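Local coordinates for protein serine proteinase inhibitor 1 (Myxoma virus, PDB 6BJ5) that inhibits serine proteases as a poxviral serpin important in virulence, at residues L44-I49 with M142-S147; V65-D70 with A74-F79. All blocks are in the same frame, centred on the assembly; numbering follows the deposited sequence.

Interaction 1: L44-I49 with M142-S147; sequences LSVLRI and MLLLSS
Leu47 on helix 37-49 and Leu144 on strand 142-153 mark the closest backbone approach, their CA atoms standing 7.2 Å apart. That is too wide for main-chain bonding, and no hydrogen bond crosses the contact: the Leu144 side chain packs on the side chains of Val46 and Leu47 and on the Leu47 backbone, burying 167 Å² in all. Leu144 supplies nearly half of it. Its CG lies anti to the backbone N (chi1 -161°), which carries CD1 toward the helix. CD1 pushes against the helix backbone, 3.3 Å from Leu47 N and 3.7 Å from Leu47 CB. The same methyl meets Val46 CG1 at 3.5 Å, while CD2 approaches Val46 alone of the helix segment, resting 3.9 Å from Val46 CB. In both pairs the side chains meet at a slant, and their contacts with each other are apolar. All three residues are buried. The contact is part of the packing of a helix onto the main sheet of the serpin fold. Helix 88-98 adds Phe94 and Phe98 against Val46, Phe279 from a loop meets Leu47, and strands 73-81 and 305-314 flank strand 142-153 in the sheet.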
loop_
_atom_site.group_PDB
_atom_site.type_symbol
_atom_site.label_atom_id
_atom_site.label_comp_id
_atom_site.label_asym_id
_atom_site.label_seq_id
_atom_site.Cartn_x
_atom_site.Cartn_y
_atom_site.Cartn_z
ATOM N N LEU A 44 5.169 10.866 -0.403
ATOM C CA LEU A 44 4.697 12.246 -0.423
ATOM C C LEU A 44 5.335 13.064 0.694
ATOM O O LEU A 44 5.600 14.263 0.524
ATOM C CB LEU A 44 3.178 12.278 -0.280
ATOM C CG LEU A 44 2.300 11.672 -1.367
ATOM C CD1 LEU A 44 0.829 11.885 -1.027
ATOM C CD2 LEU A 44 2.623 12.300 -2.697
ATOM N N SER A 45 5.585 12.433 1.842
ATOM C CA SER A 45 6.178 13.139 2.973
ATOM C C SER A 45 7.601 13.592 2.657
ATOM O O SER A 45 7.997 14.715 2.998
ATOM C CB SER A 45 6.134 12.229 4.201
ATOM O OG SER A 45 6.661 12.841 5.357
ATOM N N VAL A 46 8.371 12.744 1.970
ATOM C CA VAL A 46 9.692 13.142 1.482
ATOM C C VAL A 46 9.559 14.237 0.433
ATOM O O VAL A 46 10.222 15.276 0.518
ATOM C CB VAL A 46 10.440 11.919 0.924
ATOM C CG1 VAL A 46 11.737 12.348 0.256
ATOM C CG2 VAL A 46 10.713 10.912 2.041
ATOM N N LEU A 47 8.681 14.030 -0.567
ATOM C CA LEU A 47 8.460 15.022 -1.624
ATOM C C LEU A 47 8.162 16.393 -1.055
ATOM O O LEU A 47 8.408 17.412 -1.707
ATOM C CB LEU A 47 7.289 14.594 -2.506
ATOM C CG LEU A 47 6.963 15.473 -3.716
ATOM C CD1 LEU A 47 8.108 15.460 -4.693
ATOM C CD2 LEU A 47 5.710 15.014 -4.420
ATOM N N ARG A 48 7.657 16.426 0.161
ATOM C CA ARG A 48 7.213 17.650 0.791
ATOM C C ARG A 48 8.401 18.471 1.292
ATOM O O ARG A 48 8.348 19.704 1.296
ATOM C CB ARG A 48 6.223 17.243 1.880
ATOM C CG ARG A 48 5.605 18.303 2.646
ATOM C CD ARG A 48 4.586 17.693 3.590
ATOM N NE ARG A 48 4.346 18.653 4.650
ATOM C CZ ARG A 48 3.558 19.711 4.518
ATOM N NH1 ARG A 48 2.910 19.932 3.366
ATOM N NH2 ARG A 48 3.439 20.548 5.539
ATOM N N ILE A 49 9.494 17.808 1.673
ATOM C CA ILE A 49 10.697 18.502 2.098
ATOM C C ILE A 49 11.289 19.304 0.952
ATOM O O ILE A 49 12.020 20.264 1.180
ATOM C CB ILE A 49 11.714 17.468 2.638
ATOM C CG1 ILE A 49 11.121 16.705 3.824
ATOM C CG2 ILE A 49 13.019 18.124 3.044
ATOM C CD1 ILE A 49 10.791 17.594 4.992
ATOM N N MET A 142 14.524 13.344 -11.367
ATOM C CA MET A 142 14.529 12.957 -9.964
ATOM C C MET A 142 13.765 11.644 -9.808
ATOM O O MET A 142 12.841 11.379 -10.576
ATOM C CB MET A 142 13.873 14.043 -9.121
ATOM C CG MET A 142 12.337 13.879 -9.055
ATOM S SD MET A 142 11.568 15.275 -8.272
ATOM C CE MET A 142 12.837 15.589 -7.060
ATOM N N LEU A 143 14.172 10.787 -8.870
ATOM C CA LEU A 143 13.354 9.628 -8.544
ATOM C C LEU A 143 13.213 9.591 -7.033
ATOM O O LEU A 143 14.220 9.559 -6.317
ATOM C CB LEU A 143 13.973 8.335 -9.083
ATOM C CG LEU A 143 13.107 7.136 -8.711
ATOM C CD1 LEU A 143 11.876 7.136 -9.641
ATOM C CD2 LEU A 143 13.889 5.853 -8.823
ATOM N N LEU A 144 11.985 9.694 -6.546
ATOM C CA LEU A 144 11.718 9.598 -5.122
ATOM C C LEU A 144 11.136 8.217 -4.898
ATOM O O LEU A 144 10.118 7.871 -5.504
ATOM C CB LEU A 144 10.734 10.663 -4.658
ATOM C CG LEU A 144 10.742 10.932 -3.157
ATOM C CD1 LEU A 144 10.186 12.318 -2.885
ATOM C CD2 LEU A 144 9.986 9.877 -2.351
ATOM N N LEU A 145 11.780 7.421 -4.054
ATOM C CA LEU A 145 11.401 6.024 -3.948
ATOM C C LEU A 145 11.129 5.666 -2.489
ATOM O O LEU A 145 11.962 5.935 -1.607
ATOM C CB LEU A 145 12.478 5.131 -4.562
ATOM C CG LEU A 145 12.218 3.644 -4.348
ATOM C CD1 LEU A 145 11.117 3.191 -5.271
ATOM C CD2 LEU A 145 13.480 2.846 -4.587
ATOM N N SER A 146 9.949 5.072 -2.255
ATOM C CA SER A 146 9.485 4.596 -0.951
ATOM C C SER A 146 9.212 3.092 -1.024
ATOM O O SER A 146 8.370 2.639 -1.815
ATOM C CB SER A 146 8.217 5.341 -0.518
ATOM O OG SER A 146 7.760 4.929 0.765
ATOM N N SER A 147 9.896 2.323 -0.182
ATOM C CA SER A 147 9.777 0.870 -0.165
ATOM C C SER A 147 9.224 0.421 1.180
ATOM O O SER A 147 9.698 0.876 2.226
ATOM C CB SER A 147 11.135 0.224 -0.378
ATOM O OG SER A 147 11.589 0.496 -1.688
#

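Interaction 2: V65-D70 with A74-F79; sequences VVEDSD and ALRELF
Val65 and Glu67 reach from the loop 65-70 to one residue, Arg76, on strand 73-81 of the main serpin sheet; further along the loop, Asp68 forms an Asx turn. The nearest CA atoms, those of Glu67 and Ala74, are 7.4 Å apart, and no hydrogen bond joins the two segments. Arg76 carries the contact, since the close approaches of both Val65 and Glu67 end on its guanidinium.

The tight part is Val65 on Arg76. Val65 CG2 lies over one face of the guanidinium, 3.1 Å from Arg76 NH1 and 3.5 Å from Arg76 CZ. A chi1 of -56°, with CG2 between the backbone N and the carbonyl carbon of Val65, places this methyl over the group. Its companion CG1 adds a second contact to Arg76 NH1 at 3.5 Å. The arginine is buried, and its NH1 also donates to Ser42 O on helix 37-49, which probably helps to hold the group, while Phe98 of helix 88-98 touches its side chain.

The loose side belongs to Glu67, which is exposed. Its OE2 stands 3.7 Å from Arg76 NH2, a long salt bridge in which no N-H points at the oxygen. The carboxylate and guanidinium planes are 83° apart, and OE2 approaches obliquely, well out of the guanidinium plane, so the attraction is probably electrostatic with little directional character. Beyond it the loop turns toward the other subunit, where Asp68 OD2 is hydrogen-bonded to His22 of that neighbouring chain and Val66 packs on its Thr25. The second carboxylate oxygen closes the Asx turn: Asp68 OD1 accepts from Asp70 N at 3.1 Å, with an N-H...O angle of 142°.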
loop_
_atom_site.group_PDB
_atom_site.type_symbol
_atom_site.label_atom_id
_atom_site.label_comp_id
_atom_site.label_asym_id
_atom_site.label_seq_id
_atom_site.Cartn_x
_atom_site.Cartn_y
_atom_site.Cartn_z
ATOM N N VAL A 65 6.332 10.215 9.503
ATOM C CA VAL A 65 5.585 8.969 9.414
ATOM C C VAL A 65 6.097 8.013 10.474
ATOM O O VAL A 65 7.288 8.011 10.814
ATOM C CB VAL A 65 5.669 8.348 8.006
ATOM C CG1 VAL A 65 5.178 9.353 6.946
ATOM C CG2 VAL A 65 7.094 7.816 7.716
ATOM N N VAL A 66 5.180 7.215 11.019
ATOM C CA VAL A 66 5.562 6.206 11.982
ATOM C C VAL A 66 6.585 5.289 11.336
ATOM O O VAL A 66 6.590 5.081 10.117
ATOM C CB VAL A 66 4.318 5.431 12.449
ATOM C CG1 VAL A 66 4.689 4.213 13.327
ATOM C CG2 VAL A 66 3.367 6.371 13.172
ATOM N N GLU A 67 7.487 4.773 12.156
ATOM C CA GLU A 67 8.396 3.729 11.736
ATOM C C GLU A 67 8.582 2.773 12.902
ATOM O O GLU A 67 8.585 3.185 14.065
ATOM C CB GLU A 67 9.728 4.316 11.256
ATOM C CG GLU A 67 9.795 4.469 9.741
ATOM C CD GLU A 67 10.611 5.672 9.295
ATOM O OE1 GLU A 67 10.950 6.516 10.158
ATOM O OE2 GLU A 67 10.903 5.772 8.076
ATOM N N ASP A 68 8.684 1.490 12.579
ATOM C CA ASP A 68 8.908 0.438 13.561
ATOM C C ASP A 68 9.639 -0.656 12.806
ATOM O O ASP A 68 9.091 -1.216 11.859
ATOM C CB ASP A 68 7.584 -0.065 14.147
ATOM C CG ASP A 68 7.765 -1.188 15.165
ATOM O OD1 ASP A 68 8.830 -1.844 15.189
ATOM O OD2 ASP A 68 6.819 -1.420 15.950
ATOM N N SER A 69 10.853 -0.982 13.239
ATOM C CA SER A 69 11.709 -1.858 12.448
ATOM C C SER A 69 11.422 -3.355 12.607
ATOM O O SER A 69 11.813 -4.125 11.722
ATOM C CB SER A 69 13.176 -1.566 12.772
ATOM O OG SER A 69 13.535 -0.252 12.372
ATOM N N ASP A 70 10.771 -3.804 13.695
ATOM C CA ASP A 70 10.419 -5.226 13.780
ATOM C C ASP A 70 9.163 -5.528 12.975
ATOM O O ASP A 70 9.061 -6.578 12.327
ATOM C CB ASP A 70 10.162 -5.681 15.221
ATOM C CG ASP A 70 11.239 -5.261 16.203
ATOM O OD1 ASP A 70 12.396 -5.691 16.013
ATOM O OD2 ASP A 70 10.930 -4.577 17.201
ATOM N N ALA A 74 10.936 -0.214 6.141
ATOM C CA ALA A 74 10.549 0.900 5.295
ATOM C C ALA A 74 11.814 1.599 4.839
ATOM O O ALA A 74 12.794 1.661 5.581
ATOM C CB ALA A 74 9.635 1.887 6.037
ATOM N N LEU A 75 11.798 2.126 3.617
ATOM C CA LEU A 75 13.008 2.720 3.058
ATOM C C LEU A 75 12.651 3.923 2.197
ATOM O O LEU A 75 11.617 3.939 1.521
ATOM C CB LEU A 75 13.809 1.683 2.260
ATOM C CG LEU A 75 15.041 2.131 1.467
ATOM C CD1 LEU A 75 15.998 0.987 1.317
ATOM C CD2 LEU A 75 14.658 2.624 0.071
ATOM N N ARG A 76 13.523 4.936 2.227
ATOM C CA ARG A 76 13.289 6.180 1.496
ATOM C C ARG A 76 14.595 6.693 0.908
ATOM O O ARG A 76 15.552 6.961 1.643
ATOM C CB ARG A 76 12.659 7.239 2.397
ATOM C CG ARG A 76 11.271 6.875 2.832
ATOM C CD ARG A 76 11.051 7.285 4.268
ATOM N NE ARG A 76 9.789 7.986 4.350
ATOM C CZ ARG A 76 9.438 8.778 5.339
ATOM N NH1 ARG A 76 8.265 9.384 5.296
ATOM N NH2 ARG A 76 10.268 8.962 6.345
ATOM N N GLU A 77 14.613 6.843 -0.418
ATOM C CA GLU A 77 15.783 7.283 -1.157
ATOM C C GLU A 77 15.304 8.287 -2.191
ATOM O O GLU A 77 14.154 8.228 -2.642
ATOM C CB GLU A 77 16.512 6.119 -1.875
ATOM C CG GLU A 77 16.948 4.969 -0.978
ATOM C CD GLU A 77 17.928 5.373 0.112
ATOM O OE1 GLU A 77 18.892 6.121 -0.160
ATOM O OE2 GLU A 77 17.715 4.955 1.265
ATOM N N LEU A 78 16.191 9.218 -2.541
ATOM C CA LEU A 78 15.955 10.191 -3.594
ATOM C C LEU A 78 17.138 10.151 -4.558
ATOM O O LEU A 78 18.296 10.228 -4.136
ATOM C CB LEU A 78 15.761 11.599 -3.006
ATOM C CG LEU A 78 15.618 12.758 -3.997
ATOM C CD1 LEU A 78 14.406 12.580 -4.915
ATOM C CD2 LEU A 78 15.561 14.092 -3.267
ATOM N N PHE A 79 16.853 10.026 -5.844
ATOM C CA PHE A 79 17.885 9.953 -6.873
ATOM C C PHE A 79 17.729 11.185 -7.747
ATOM O O PHE A 79 16.781 11.276 -8.537
ATOM C CB PHE A 79 17.733 8.677 -7.698
ATOM C CG PHE A 79 17.841 7.437 -6.885
ATOM C CD1 PHE A 79 19.070 6.858 -6.640
ATOM C CD2 PHE A 79 16.707 6.880 -6.306
ATOM C CE1 PHE A 79 19.165 5.726 -5.856
ATOM C CE2 PHE A 79 16.797 5.751 -5.522
ATOM C CZ PHE A 79 18.028 5.174 -5.294
#

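In the fold
The centres of interactions 1 and 2 lie about 11 Å apart, on the same side of the chain's centre. Helix 37-49 comes first along the chain, then the loop and strand of interaction 2, and last strand 142-153, so the local contact falls within the long interval spanned by interaction 1. Helix 37-49 borders both, Ser45 CB packing 3.7 Å from Arg76 NH1. Strands 73-81 and 142-153 are antiparallel neighbours in the main sheet, joined by probable backbone bonds from Leu143 N to Phe79 O (2.7 Å) and Leu75 N to Ser147 O (2.8 Å). Strand 305-314 lies between 142-153 and 293-302, consistent with the inserted reactive loop of a cleaved serpin.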